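Long-range contacts in aromatic amino acid aminotransferase I (Candida albicans WO-1, PDB 6HNU), which probably catalyses pyridoxal-phosphate-dependent transamination between aromatic L-amino acids and 2-oxoglutarate, yielding aromatic oxo-acids and L-glutamate: residues L115-E120 and A342-W347; D95-A100 and L111-Q116. One frame throughout, in Å; residues are numbered along the deposited sequence.

Overall arrangement
From the N terminus the chain forms the two-stranded sheet 57-62/81-86 and then enters the loop of contact 2. Residues 95-100 run from a loop into the first residues of helix 99-102, and the chain returns at 111-116, the start of helix 112-126. Contact 2 thus closes a short local loop. Contact 1 begins on the same helix and closes a far longer one. The chain passes through all eight strands of the large mixed sheet before helix 334-377 brings 342-347 back against 115-120. The two loops are consecutive, not nested, and share Leu115 and Gln116. Together they pack helix 112-126 against both the preceding loop and the long helix. Arg345 of contact 1 links the two by reaching the carbonyl of Glu113.

Contact 1. Residues L115-E120 and A342-W347; sequences LQFIKE and ALLRKW. With TRS (2-amino-2-hydroxymethyl-propane-1,3-diol), chain K.
Arg345 NH2 is gripped by two acceptors on helix 112-126: Gln116 OE1 and the backbone O of Glu113. The Arg345 NH2 to Gln116 OE1 bond measures 2.8 Å. Gln116 OE1 lies too close to C2 of the bound Tris, so the detail of this bond and of the nearby Tris arm is doubtful. The Gln116 and Arg345 side chains cross at about a right angle, with the amide plane turned 46° from the guanidinium. On that arm, Tris O2 accepts a bond from Arg345 NH1. Tris also bonds Glu120 through its N and O1, the latter 2.6 Å from Glu120 OE2.

Deeper in, Leu344 CB sits over the centre of the Phe117 ring, a CH-pi contact 3.7 Å from the centroid. Leu344 CD1 touches CD1 and CE1 of Phe117, and CD2 touches CE1 and CZ. His349, one turn after Arg345, stacks with Phe117 and bonds Glu120 OE1.

The contact joins helix 112-126 to the long helix 334-377, their segment axes 58° apart. The Ile118 side chain lies about 12 Å from the bound PLP. A buried apolar seam is thus edged by polar groups, where the charges of Arg345 and Glu120 probably favour each other without touching.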
loop_
_atom_site.group_PDB
_atom_site.type_symbol
_atom_site.label_atom_id
_atom_site.label_comp_id
_atom_site.label_asym_id
_atom_site.label_seq_id
_atom_site.Cartn_x
_atom_site.Cartn_y
_atom_site.Cartn_z
ATOM N N LEU B 115 8.681 -15.079 2.491
ATOM C CA LEU B 115 8.281 -15.765 1.231
ATOM C C LEU B 115 8.480 -17.274 1.389
ATOM O O LEU B 115 7.567 -18.029 0.992
ATOM C CB LEU B 115 9.113 -15.257 0.053
ATOM C CG LEU B 115 8.772 -13.862 -0.488
ATOM C CD1 LEU B 115 9.661 -13.500 -1.682
ATOM C CD2 LEU B 115 7.308 -13.790 -0.898
ATOM N N GLN B 116 9.591 -17.725 1.990
ATOM C CA GLN B 116 9.847 -19.174 2.157
ATOM C C GLN B 116 8.716 -19.816 2.977
ATOM O O GLN B 116 8.197 -20.878 2.582
ATOM C CB GLN B 116 11.184 -19.437 2.834
ATOM C CG GLN B 116 11.443 -20.928 3.048
ATOM C CD GLN B 116 12.757 -21.168 3.746
ATOM O OE1 GLN B 116 12.962 -20.736 4.881
ATOM N NE2 GLN B 116 13.671 -21.846 3.061
ATOM N N PHE B 117 8.359 -19.226 4.111
ATOM C CA PHE B 117 7.322 -19.793 4.987
ATOM C C PHE B 117 5.997 -19.826 4.223
ATOM O O PHE B 117 5.302 -20.851 4.216
ATOM C CB PHE B 117 7.155 -19.012 6.280
ATOM C CG PHE B 117 6.196 -19.693 7.216
ATOM C CD1 PHE B 117 4.826 -19.533 7.063
ATOM C CD2 PHE B 117 6.663 -20.467 8.256
ATOM C CE1 PHE B 117 3.945 -20.133 7.930
ATOM C CE2 PHE B 117 5.783 -21.098 9.111
ATOM C CZ PHE B 117 4.431 -20.923 8.954
ATOM N N ILE B 118 5.649 -18.718 3.589
ATOM C CA ILE B 118 4.306 -18.573 2.974
ATOM C C ILE B 118 4.250 -19.454 1.711
ATOM O O ILE B 118 3.196 -20.031 1.424
ATOM C CB ILE B 118 4.021 -17.056 2.818
ATOM C CG1 ILE B 118 2.625 -16.691 3.301
ATOM C CG2 ILE B 118 4.303 -16.553 1.427
ATOM C CD1 ILE B 118 2.342 -17.123 4.717
ATOM N N LYS B 119 5.369 -19.666 1.026
ATOM C CA LYS B 119 5.409 -20.588 -0.130
ATOM C C LYS B 119 5.240 -22.033 0.352
ATOM O O LYS B 119 4.486 -22.795 -0.281
ATOM C CB LYS B 119 6.663 -20.359 -0.967
ATOM C CG LYS B 119 6.654 -21.137 -2.263
ATOM C CD LYS B 119 7.743 -20.748 -3.266
ATOM C CE LYS B 119 7.592 -21.458 -4.592
ATOM N NZ LYS B 119 8.548 -20.962 -5.610
ATOM N N GLU B 120 5.900 -22.425 1.438
ATOM C CA GLU B 120 5.746 -23.780 2.001
ATOM C C GLU B 120 4.283 -23.991 2.413
ATOM O O GLU B 120 3.737 -25.040 2.107
ATOM C CB GLU B 120 6.631 -23.967 3.221
ATOM C CG GLU B 120 8.109 -24.041 2.867
ATOM C CD GLU B 120 9.082 -24.017 4.042
ATOM O OE1 GLU B 120 8.737 -23.537 5.167
ATOM O OE2 GLU B 120 10.214 -24.455 3.821
ATOM N N ALA B 342 8.347 -13.707 12.369
ATOM C CA ALA B 342 8.752 -14.110 13.745
ATOM C C ALA B 342 7.651 -14.975 14.366
ATOM O O ALA B 342 7.958 -16.072 14.832
ATOM C CB ALA B 342 9.074 -12.903 14.555
ATOM N N LEU B 343 6.385 -14.552 14.256
ATOM C CA LEU B 343 5.242 -15.307 14.804
ATOM C C LEU B 343 5.142 -16.654 14.087
ATOM O O LEU B 343 5.065 -17.669 14.786
ATOM C CB LEU B 343 3.968 -14.459 14.715
ATOM C CG LEU B 343 2.687 -15.175 15.124
ATOM C CD1 LEU B 343 1.672 -14.174 15.685
ATOM C CD2 LEU B 343 2.110 -15.936 13.945
ATOM N N LEU B 344 5.192 -16.692 12.753
ATOM C CA LEU B 344 4.940 -17.936 11.998
ATOM C C LEU B 344 6.064 -18.942 12.259
ATOM O O LEU B 344 5.758 -20.142 12.344
ATOM C CB LEU B 344 4.777 -17.611 10.511
ATOM C CG LEU B 344 3.508 -16.816 10.156
ATOM C CD1 LEU B 344 3.623 -16.241 8.765
ATOM C CD2 LEU B 344 2.264 -17.674 10.265
ATOM N N ARG B 345 7.307 -18.475 12.353
ATOM C CA ARG B 345 8.486 -19.356 12.562
ATOM C C ARG B 345 8.547 -19.804 14.019
ATOM O O ARG B 345 8.989 -20.937 14.249
ATOM C CB ARG B 345 9.750 -18.637 12.113
ATOM C CG ARG B 345 9.812 -18.585 10.595
ATOM C CD ARG B 345 11.019 -17.894 10.035
ATOM N NE ARG B 345 11.011 -18.029 8.585
ATOM C CZ ARG B 345 11.444 -19.100 7.925
ATOM N NH1 ARG B 345 11.948 -20.134 8.592
ATOM N NH2 ARG B 345 11.370 -19.138 6.605
ATOM N N LYS B 346 8.037 -19.001 14.944
ATOM C CA LYS B 346 8.002 -19.383 16.384
ATOM C C LYS B 346 6.956 -20.496 16.555
ATOM O O LYS B 346 7.224 -21.523 17.220
ATOM C CB LYS B 346 7.710 -18.177 17.275
ATOM C CG LYS B 346 7.642 -18.499 18.767
ATOM C CD LYS B 346 8.964 -19.050 19.288
ATOM C CE LYS B 346 8.904 -19.445 20.748
ATOM N NZ LYS B 346 10.197 -20.025 21.182
ATOM N N TRP B 347 5.804 -20.348 15.897
ATOM C CA TRP B 347 4.743 -21.373 15.911
ATOM C C TRP B 347 5.163 -22.573 15.073
ATOM O O TRP B 347 4.781 -23.723 15.403
ATOM C CB TRP B 347 3.452 -20.743 15.402
ATOM C CG TRP B 347 2.795 -19.758 16.307
ATOM C CD1 TRP B 347 3.157 -19.331 17.548
ATOM C CD2 TRP B 347 1.563 -19.104 16.003
ATOM N NE1 TRP B 347 2.237 -18.431 18.012
ATOM C CE2 TRP B 347 1.246 -18.281 17.085
ATOM C CE3 TRP B 347 0.703 -19.153 14.903
ATOM C CZ2 TRP B 347 0.082 -17.500 17.111
ATOM C CZ3 TRP B 347 -0.436 -18.378 14.917
ATOM C CH2 TRP B 347 -0.752 -17.571 16.017
HETATM C C TRS K . 12.166 -23.951 7.152
HETATM C C1 TRS K . 12.060 -25.066 6.118
HETATM C C2 TRS K . 13.005 -22.804 6.587
HETATM C C3 TRS K . 12.799 -24.521 8.420
HETATM N N TRS K . 10.760 -23.435 7.418
HETATM O O1 TRS K . 12.591 -24.681 4.862
HETATM O O2 TRS K . 13.656 -22.044 7.585
HETATM O O3 TRS K . 12.499 -23.767 9.579
#

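Contact 2. Residues D95-A100 and L111-Q116. Unlike the reference sequence in segment 111-116: Leu111 (reference Ser).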
loop_
_atom_site.group_PDB
_atom_site.type_symbol
_atom_site.label_atom_id
_atom_site.label_comp_id
_atom_site.label_asym_id
_atom_site.label_seq_id
_atom_site.Cartn_x
_atom_site.Cartn_y
_atom_site.Cartn_z
ATOM N N ASP B 95 16.641 -17.344 11.332
ATOM C CA ASP B 95 15.583 -17.194 10.294
ATOM C C ASP B 95 14.752 -15.929 10.524
ATOM O O ASP B 95 13.636 -15.845 9.936
ATOM C CB ASP B 95 14.717 -18.457 10.251
ATOM C CG ASP B 95 15.536 -19.733 10.061
ATOM O OD1 ASP B 95 16.271 -19.785 9.095
ATOM O OD2 ASP B 95 15.415 -20.655 10.885
ATOM N N GLN B 96 15.281 -14.951 11.266
ATOM C CA GLN B 96 14.581 -13.649 11.510
ATOM C C GLN B 96 14.957 -12.640 10.422
ATOM O O GLN B 96 15.991 -12.810 9.739
ATOM C CB GLN B 96 14.938 -13.093 12.889
ATOM C CG GLN B 96 14.533 -14.014 14.036
ATOM C CD GLN B 96 13.111 -14.507 13.892
ATOM O OE1 GLN B 96 12.157 -13.727 13.908
ATOM N NE2 GLN B 96 12.955 -15.808 13.738
ATOM N N ILE B 97 14.139 -11.607 10.233
ATOM C CA ILE B 97 14.470 -10.520 9.276
ATOM C C ILE B 97 14.864 -9.322 10.131
ATOM O O ILE B 97 13.988 -8.535 10.558
ATOM C CB ILE B 97 13.357 -10.250 8.247
ATOM C CG1 ILE B 97 12.569 -11.522 7.884
ATOM C CG2 ILE B 97 13.988 -9.613 7.021
ATOM C CD1 ILE B 97 11.211 -11.301 7.264
ATOM N N GLU B 98 16.155 -9.253 10.436
ATOM C CA GLU B 98 16.718 -8.255 11.378
ATOM C C GLU B 98 16.339 -6.864 10.860
ATOM O O GLU B 98 16.252 -6.687 9.614
ATOM C CB GLU B 98 18.230 -8.472 11.528
ATOM C CG GLU B 98 19.036 -8.178 10.272
ATOM C CD GLU B 98 19.157 -9.281 9.249
ATOM O OE1 GLU B 98 18.576 -10.373 9.468
ATOM O OE2 GLU B 98 19.790 -9.031 8.191
ATOM N N LEU B 99 16.080 -5.924 11.773
ATOM C CA LEU B 99 15.465 -4.622 11.399
ATOM C C LEU B 99 16.396 -3.821 10.481
ATOM O O LEU B 99 15.880 -2.993 9.727
ATOM C CB LEU B 99 15.131 -3.801 12.642
ATOM C CG LEU B 99 14.231 -4.475 13.674
ATOM C CD1 LEU B 99 13.995 -3.514 14.830
ATOM C CD2 LEU B 99 12.915 -4.923 13.034
ATOM N N ALA B 100 17.725 -4.001 10.564
ATOM C CA ALA B 100 18.669 -3.313 9.664
ATOM C C ALA B 100 18.306 -3.649 8.200
ATOM O O ALA B 100 18.558 -2.824 7.328
ATOM C CB ALA B 100 20.099 -3.710 10.018
ATOM N N LEU B 111 10.439 -10.212 1.428
ATOM C CA LEU B 111 11.659 -10.631 2.161
ATOM C C LEU B 111 11.784 -12.152 2.135
ATOM O O LEU B 111 10.784 -12.836 2.313
ATOM C CB LEU B 111 11.575 -10.077 3.577
ATOM C CG LEU B 111 11.670 -8.553 3.666
ATOM C CD1 LEU B 111 11.035 -8.050 4.955
ATOM C CD2 LEU B 111 13.113 -8.085 3.511
ATOM N N PRO B 112 13.002 -12.736 1.949
ATOM C CA PRO B 112 13.154 -14.165 1.666
ATOM C C PRO B 112 12.604 -15.130 2.731
ATOM O O PRO B 112 11.981 -16.144 2.359
ATOM C CB PRO B 112 14.685 -14.414 1.508
ATOM C CG PRO B 112 15.345 -13.046 1.557
ATOM C CD PRO B 112 14.285 -12.019 1.905
ATOM N N GLU B 113 12.832 -14.821 4.010
ATOM C CA GLU B 113 12.401 -15.668 5.148
ATOM C C GLU B 113 10.864 -15.750 5.156
ATOM O O GLU B 113 10.294 -16.848 5.402
ATOM C CB GLU B 113 12.907 -15.096 6.478
ATOM C CG GLU B 113 14.421 -15.160 6.625
ATOM C CD GLU B 113 15.265 -14.080 5.964
ATOM O OE1 GLU B 113 14.723 -13.135 5.296
ATOM O OE2 GLU B 113 16.473 -14.165 6.137
ATOM N N PHE B 114 10.196 -14.637 4.888
ATOM C CA PHE B 114 8.707 -14.606 4.904
ATOM C C PHE B 114 8.175 -15.384 3.701
ATOM O O PHE B 114 7.300 -16.261 3.874
ATOM C CB PHE B 114 8.217 -13.165 4.924
ATOM C CG PHE B 114 6.714 -13.092 4.847
ATOM C CD1 PHE B 114 5.934 -13.494 5.921
ATOM C CD2 PHE B 114 6.099 -12.725 3.673
ATOM C CE1 PHE B 114 4.553 -13.471 5.834
ATOM C CE2 PHE B 114 4.720 -12.694 3.582
ATOM C CZ PHE B 114 3.957 -13.052 4.667
ATOM N N LEU B 115 8.681 -15.079 2.491
ATOM C CA LEU B 115 8.281 -15.765 1.231
ATOM C C LEU B 115 8.480 -17.274 1.389
ATOM O O LEU B 115 7.567 -18.029 0.992
ATOM C CB LEU B 115 9.113 -15.257 0.053
ATOM C CG LEU B 115 8.772 -13.862 -0.488
ATOM C CD1 LEU B 115 9.661 -13.500 -1.682
ATOM C CD2 LEU B 115 7.308 -13.790 -0.898
ATOM N N GLN B 116 9.591 -17.725 1.990
ATOM C CA GLN B 116 9.847 -19.174 2.157
ATOM C C GLN B 116 8.716 -19.816 2.977
ATOM O O GLN B 116 8.197 -20.878 2.582
ATOM C CB GLN B 116 11.184 -19.437 2.834
ATOM C CG GLN B 116 11.443 -20.928 3.048
ATOM C CD GLN B 116 12.757 -21.168 3.746
ATOM O OE1 GLN B 116 12.962 -20.736 4.881
ATOM N NE2 GLN B 116 13.671 -21.846 3.061
HETATM O O HOH W 1 17.767 -14.782 8.960
#
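The loop before helix 99-102 passes the first turn of helix 112-126, with the CA atoms of Asp95 and Glu113 6.2 Å apart, Asp95 in a left-handed conformation and the chain extended from Gln96 to Glu98.

Ile97 carries the apolar half of the contact. Its CD1 lies 3.9 Å from CB of Leu111, the N-cap residue of helix 112-126, which differs from the reference sequence. Ile97 CD1 also reaches Phe114 CB, at 4.2 Å. Ile97 CG2 rests against both methyls of Leu111. The Ile97 CG1 atom is turned well away from a staggered position (chi1 -32°). It lies 3.7 Å from Glu113 OE1, as the Ile97 and Glu113 side chains lie alongside, running opposite ways.

Glu113 covers the polar half. Its CG is 3.5 Å from the carbonyl O of Asp95, which itself accepts a bond from Asn341 of helix 334-377. The Glu113 chain then bends at chi2 (81°), which sets its CD beside the loop. One water donates to Gln96 O at 2.8 Å and to Glu113 OE2 at 3.2 Å, so it bridges two acceptors that do not bond each other. Glu113 OE1 forms a salt bridge with Arg101, which also pairs with Glu98 OE2. Leu111 N is held by Glu337 of the long helix.

The contact lays the loop after strand 81-86 against the start of helix 112-126, which leads to strand 133-138 of the large sheet. The direct contacts are van der Waals, some against oxygens, and a water makes the polar link between the segments. Glu113 stands in the first turn of its helix, where the helix dipole would probably favour its negative charge. Arg101 probably also offsets the repulsion between the nearby carboxylates of Glu98 and Glu113.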